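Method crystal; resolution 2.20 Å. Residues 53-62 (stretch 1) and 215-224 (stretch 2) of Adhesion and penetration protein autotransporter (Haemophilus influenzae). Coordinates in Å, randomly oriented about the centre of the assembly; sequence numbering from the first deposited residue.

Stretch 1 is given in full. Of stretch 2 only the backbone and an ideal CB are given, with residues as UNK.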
# COMPACT_ATOMS: atom_id res chain seq x y z
N VAL A 53 5.23 -57.77 3.45
CA VAL A 53 5.09 -58.97 4.27
C VAL A 53 5.69 -60.21 3.60
O VAL A 53 5.78 -61.28 4.21
CB VAL A 53 3.61 -59.27 4.59
CG1 VAL A 53 2.95 -58.05 5.20
CG2 VAL A 53 2.88 -59.71 3.33
N VAL A 54 6.08 -60.06 2.34
CA VAL A 54 6.72 -61.14 1.59
C VAL A 54 8.24 -61.07 1.72
O VAL A 54 8.84 -60.00 1.56
CB VAL A 54 6.34 -61.10 0.10
CG1 VAL A 54 7.09 -62.19 -0.67
CG2 VAL A 54 4.83 -61.25 -0.06
N SER A 55 8.86 -62.20 2.00
CA SER A 55 10.31 -62.21 2.16
C SER A 55 10.96 -61.81 0.85
O SER A 55 10.44 -62.08 -0.23
CB SER A 55 10.80 -63.58 2.62
OG SER A 55 10.57 -64.56 1.63
N ARG A 56 12.10 -61.15 0.94
CA ARG A 56 12.87 -60.76 -0.23
C ARG A 56 13.12 -61.91 -1.21
O ARG A 56 13.20 -61.70 -2.41
CB ARG A 56 14.22 -60.18 0.21
CG ARG A 56 14.16 -58.76 0.73
CD ARG A 56 14.14 -57.81 -0.45
NE ARG A 56 12.83 -57.21 -0.60
CZ ARG A 56 12.30 -56.83 -1.75
NH1 ARG A 56 12.95 -57.01 -2.90
NH2 ARG A 56 11.09 -56.29 -1.75
N ASN A 57 13.29 -63.13 -0.70
CA ASN A 57 13.57 -64.26 -1.58
C ASN A 57 12.31 -64.89 -2.15
O ASN A 57 12.38 -65.89 -2.86
CB ASN A 57 14.42 -65.31 -0.87
CG ASN A 57 13.70 -65.95 0.29
OD1 ASN A 57 12.47 -65.95 0.35
ND2 ASN A 57 14.46 -66.51 1.22
N GLY A 58 11.16 -64.31 -1.83
CA GLY A 58 9.91 -64.70 -2.45
C GLY A 58 9.29 -66.02 -2.00
O GLY A 58 8.20 -66.36 -2.44
N VAL A 59 9.96 -66.76 -1.13
CA VAL A 59 9.43 -68.08 -0.80
C VAL A 59 8.56 -68.11 0.47
O VAL A 59 8.04 -69.17 0.83
CB VAL A 59 10.53 -69.16 -0.69
CG1 VAL A 59 11.35 -69.21 -1.97
CG2 VAL A 59 11.41 -68.90 0.51
N ALA A 60 8.39 -66.97 1.13
CA ALA A 60 7.60 -66.96 2.37
C ALA A 60 6.89 -65.65 2.67
O ALA A 60 7.24 -64.59 2.14
CB ALA A 60 8.47 -67.37 3.56
N ALA A 61 5.89 -65.73 3.53
CA ALA A 61 5.13 -64.55 3.91
C ALA A 61 4.94 -64.48 5.42
O ALA A 61 4.84 -65.51 6.09
CB ALA A 61 3.78 -64.53 3.19
N LEU A 62 4.90 -63.26 5.94
CA LEU A 62 4.84 -63.03 7.38
C LEU A 62 3.39 -63.09 7.89
O LEU A 62 2.58 -62.22 7.58
CB LEU A 62 5.48 -61.67 7.71
CG LEU A 62 5.77 -61.32 9.18
CD1 LEU A 62 6.86 -62.22 9.78
CD2 LEU A 62 6.17 -59.87 9.27
N UNK A 215 9.24 -73.17 -11.73
CA UNK A 215 10.22 -73.75 -10.82
C UNK A 215 10.88 -72.67 -9.99
O UNK A 215 11.44 -71.72 -10.53
CB UNK A 215 11.28 -74.54 -11.59
N UNK A 216 10.79 -72.81 -8.67
CA UNK A 216 11.38 -71.85 -7.75
C UNK A 216 10.34 -70.99 -7.08
O UNK A 216 10.64 -70.28 -6.11
CB UNK A 216 12.39 -70.96 -8.48
N UNK A 217 9.12 -71.06 -7.58
CA UNK A 217 8.02 -70.28 -7.04
C UNK A 217 7.27 -71.06 -5.98
O UNK A 217 6.37 -70.52 -5.33
CB UNK A 217 7.06 -69.85 -8.16
N UNK A 218 7.63 -72.33 -5.79
CA UNK A 218 6.98 -73.16 -4.77
C UNK A 218 7.14 -72.51 -3.41
O UNK A 218 8.23 -72.10 -3.03
CB UNK A 218 7.56 -74.58 -4.76
N UNK A 219 6.04 -72.41 -2.67
CA UNK A 219 6.07 -71.79 -1.36
C UNK A 219 5.66 -70.33 -1.40
O UNK A 219 5.13 -69.81 -0.42
CB UNK A 219 7.47 -71.92 -0.75
N UNK A 220 5.90 -69.68 -2.54
CA UNK A 220 5.53 -68.27 -2.71
C UNK A 220 4.05 -68.08 -2.41
O UNK A 220 3.25 -68.99 -2.63
CB UNK A 220 5.85 -67.79 -4.13
N UNK A 221 3.68 -66.89 -1.93
CA UNK A 221 2.34 -66.64 -1.41
C UNK A 221 1.35 -66.17 -2.46
O UNK A 221 1.71 -65.54 -3.45
CB UNK A 221 2.41 -65.60 -0.29
N UNK A 222 0.08 -66.44 -2.21
CA UNK A 222 -0.99 -65.97 -3.06
C UNK A 222 -1.98 -65.29 -2.12
O UNK A 222 -2.32 -65.84 -1.07
CB UNK A 222 -1.63 -67.10 -3.87
N UNK A 223 -2.42 -64.09 -2.48
CA UNK A 223 -3.24 -63.26 -1.59
C UNK A 223 -4.60 -62.99 -2.20
O UNK A 223 -4.74 -62.88 -3.41
CB UNK A 223 -2.54 -61.94 -1.28
N UNK A 224 -5.62 -62.88 -1.34
CA UNK A 224 -6.95 -62.57 -1.82
C UNK A 224 -7.54 -61.39 -1.06
O UNK A 224 -7.31 -61.24 0.14
CB UNK A 224 -7.86 -63.79 -1.69

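Position 215 lies far from stretch 1, and no atom there comes within 5.5 Å of its ideal CB. Almost any residue would fit. It is Lys215.

Position 216 has phi/psi of 107/-12. A CB here would be jammed against the carbonyl O of position 215, so the backbone alone calls for glycine. It is Gly216. A water donates to Gly216 O (3.2 Å from the water O) and, more weakly, to Gly58 O (3.2 Å from the water O), bridging two carbonyls that cannot bond each other.

Position 217 points its CB away from stretch 1, which sets no demand. It opens a type II turn that ends at 220. Many residues would suit. It is Asp217; its carboxylate is hydrogen-bonded outside the two stretches.

Position 218 also points away, and a wide choice is open. It is Ser218.

Position 219 points toward stretch 1, but its ideal CB would sit 3.2 Å from Val59 O, which is tight. Phi/psi of 96/-29 would also press it against the preceding carbonyl O. Both arguments favour glycine, and it is Gly219. The close approach of Gly219 O to Val59 O, 3.2 Å, joins two acceptors and is no hydrogen bond.

Position 220 points sideways. Its ideal CB is 3.2 Å from Gly58 O, so there is little room on that side and a small residue such as alanine or serine would suit. It is Ser220, with chi1 in p. Ser220 OG donates to Asp217 O at 2.8 Å, and Ser220 N donates to the same oxygen at 3.0 Å, closing the turn. Ser220 CA makes a CA-H...O contact with Gly58 O at 3.3 Å.

Position 221 points toward stretch 1. Its ideal CB is 3.9 Å from Ala61 CB and 5.0 Å from Val54 CG2, an apolar setting. Phi of -89 is compatible with proline; valine or alanine would also be plausible. It is Pro221. Its CG lies 3.9 Å from both Val54 CG2 and Ala61 CB.

Position 222 is out of reach, so stretch 1 leaves the choice open. It is Met222.

Position 223 points toward stretch 1, but the ideal CB touches nothing there. Only a long apolar side chain, such as methionine or phenylalanine, could reach the valine methyls. It is Phe223, chi1 in m. Val54 CG2 meets the ring edge, 3.6 Å from Phe223 CZ. Val53 CG2 lies 4.2 Å from Phe223 CE1.

Position 224 is out of reach; stretch 1 sets no limit, and the strand backbone suits beta-branched residues among others. It is Ile224.

Stretch 2, residues 215-224: KGDSGSPMFI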
# COMPACT_ATOMS: atom_id res chain seq x y z
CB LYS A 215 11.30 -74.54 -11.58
CG LYS A 215 10.90 -75.96 -11.91
CD LYS A 215 11.84 -76.55 -12.94
CE LYS A 215 11.22 -77.77 -13.61
NZ LYS A 215 11.95 -78.16 -14.86
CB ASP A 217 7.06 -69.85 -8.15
CG ASP A 217 7.55 -68.62 -8.90
OD1 ASP A 217 7.83 -67.59 -8.25
OD2 ASP A 217 7.63 -68.67 -10.15
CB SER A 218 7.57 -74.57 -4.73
OG SER A 218 7.25 -75.31 -5.90
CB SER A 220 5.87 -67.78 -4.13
OG SER A 220 4.88 -68.21 -5.06
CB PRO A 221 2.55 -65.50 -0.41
CG PRO A 221 3.93 -64.96 -0.69
CD PRO A 221 4.50 -65.67 -1.86
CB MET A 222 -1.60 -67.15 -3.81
CG MET A 222 -2.83 -66.87 -4.64
SD MET A 222 -4.34 -67.47 -3.87
CE MET A 222 -5.00 -65.94 -3.30
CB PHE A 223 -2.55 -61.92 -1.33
CG PHE A 223 -1.18 -62.04 -0.76
CD1 PHE A 223 -0.98 -62.00 0.61
CD2 PHE A 223 -0.08 -62.19 -1.60
CE1 PHE A 223 0.30 -62.12 1.14
CE2 PHE A 223 1.20 -62.30 -1.07
CZ PHE A 223 1.39 -62.26 0.31
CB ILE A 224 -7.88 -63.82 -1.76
CG1 ILE A 224 -9.13 -63.62 -2.64
CG2 ILE A 224 -8.24 -64.17 -0.31
CD1 ILE A 224 -9.96 -64.88 -2.81
O HOH W 1 9.54 -67.45 -5.08
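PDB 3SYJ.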